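Local coordinates for cellulosomal scaffoldin adaptor protein B (Acetivibrio cellulolyticus, PDB 4WI0), which binds, through its third cohesin module, the X-dockerin of the ScaA scaffoldin in a type II cohesin-dockerin pair, as an adaptor in cellulosome assembly, at the interface of chains A and B. Residues are numbered along the deposited sequence; one frame, centred on the assembly and turned at random. Chains: chain A, Cellulosomal scaffoldin adaptor protein B; chain B, Cellulosomal scaffoldin.

The interface of chains A and B. Residues chain A 36, 79, 90, 92; chain B 116-117, 138-139.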
# COMPACT_ATOMS: atom_id res chain seq x y z
N GLN A 36 -5.96 -6.48 -0.49
CA GLN A 36 -5.34 -7.00 -1.70
C GLN A 36 -5.29 -8.52 -1.50
O GLN A 36 -4.90 -8.99 -0.43
CB GLN A 36 -3.91 -6.46 -1.91
CG GLN A 36 -3.24 -6.99 -3.17
CD GLN A 36 -1.90 -6.35 -3.47
OE1 GLN A 36 -1.32 -5.63 -2.65
NE2 GLN A 36 -1.37 -6.63 -4.66
N GLN A 79 -7.90 -2.15 -8.46
CA GLN A 79 -6.92 -2.64 -9.41
C GLN A 79 -7.02 -4.14 -9.63
O GLN A 79 -7.42 -4.88 -8.73
CB GLN A 79 -5.52 -2.27 -8.91
CG GLN A 79 -5.33 -0.77 -8.83
CD GLN A 79 -3.89 -0.39 -8.69
OE1 GLN A 79 -3.25 0.02 -9.66
NE2 GLN A 79 -3.36 -0.51 -7.48
N ASN A 90 -5.06 -11.16 -9.16
CA ASN A 90 -4.63 -10.31 -8.07
C ASN A 90 -5.54 -9.09 -8.07
O ASN A 90 -5.59 -8.36 -9.06
CB ASN A 90 -3.17 -9.91 -8.22
CG ASN A 90 -2.61 -9.25 -6.97
OD1 ASN A 90 -2.82 -8.05 -6.75
ND2 ASN A 90 -1.91 -10.03 -6.15
N SER A 92 -7.34 -5.76 -5.84
CA SER A 92 -7.09 -4.82 -4.81
C SER A 92 -8.09 -3.68 -4.93
O SER A 92 -8.35 -3.20 -6.04
CB SER A 92 -5.67 -4.29 -4.93
OG SER A 92 -5.40 -3.37 -3.89
N PHE B 116 1.95 -1.54 -10.64
CA PHE B 116 1.27 -2.21 -9.53
C PHE B 116 1.36 -3.73 -9.63
O PHE B 116 1.23 -4.30 -10.71
CB PHE B 116 -0.20 -1.80 -9.45
CG PHE B 116 -0.86 -2.20 -8.16
CD1 PHE B 116 -0.56 -1.53 -6.98
CD2 PHE B 116 -1.79 -3.24 -8.12
CE1 PHE B 116 -1.17 -1.89 -5.78
CE2 PHE B 116 -2.39 -3.60 -6.93
CZ PHE B 116 -2.09 -2.93 -5.76
N ASN B 117 1.55 -4.36 -8.48
CA ASN B 117 1.68 -5.82 -8.38
C ASN B 117 2.90 -6.36 -9.13
O ASN B 117 2.79 -7.28 -9.93
CB ASN B 117 0.41 -6.54 -8.84
CG ASN B 117 0.36 -8.00 -8.39
OD1 ASN B 117 0.02 -8.90 -9.16
ND2 ASN B 117 0.71 -8.22 -7.14
N SER B 138 3.09 -2.90 -4.23
CA SER B 138 1.84 -3.54 -3.81
C SER B 138 0.96 -2.50 -3.13
O SER B 138 1.28 -1.31 -3.16
CB SER B 138 2.15 -4.70 -2.85
OG SER B 138 2.85 -4.27 -1.69
N LEU B 139 -0.15 -2.94 -2.53
CA LEU B 139 -1.08 -2.02 -1.87
C LEU B 139 -0.43 -1.26 -0.70
O LEU B 139 -0.81 -0.13 -0.41
CB LEU B 139 -2.33 -2.75 -1.38
CG LEU B 139 -3.47 -1.89 -0.81
CD1 LEU B 139 -3.83 -0.74 -1.75
CD2 LEU B 139 -4.69 -2.74 -0.52
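B:Phe116 lies with one ring face under the amide of A:Gln79 and its outer edge toward A:Ser92. This is part of the type II cohesin-dockerin interface. The cohesin gives residues of strands 32-40, 76-80 and 88-95. The dockerin gives the 116-117 loop, B:Ser138 and the start of helix 139-146. The ring is the tightly packed part. A:Gln79 CD sits 3.6 Å from B:Phe116 CG, offset toward the rim, with the amide tilted 40° to the ring. A:Gln79 NE2 lies over the ring centre. A:Ser92 CB touches the ring at B:Phe116 CE2, 3.9 Å away. A:Gln36 runs extended, its CG anti to the backbone N (chi1 180°), and this carries its amide to the dockerin helix. Its OE1 accepts a hydrogen bond from the backbone N of B:Leu139 at 2.9 Å, nearly straight at the hydrogen but tilted from the carbonyl plane. This ties the first turn of the helix to the cohesin sheet. NE2 of the same amide donates to A:Asn90 OD1 at 2.9 Å, in plane and on a lone pair. That second bond fixes which way the A:Gln36 amide is flipped. The amides of A:Asn90 and B:Asn117 stack 24° from parallel, a close but small contact with CG to CG 3.5 Å. The side at B:Leu139 and B:Ser138 is looser, and B:Ser138 buries only 5 Å². There A:Gln36 CB lies 4.0 Å from B:Leu139 CD2, and A:Ser92 OG is 3.5 Å from that same methyl, B:Leu139 CD2.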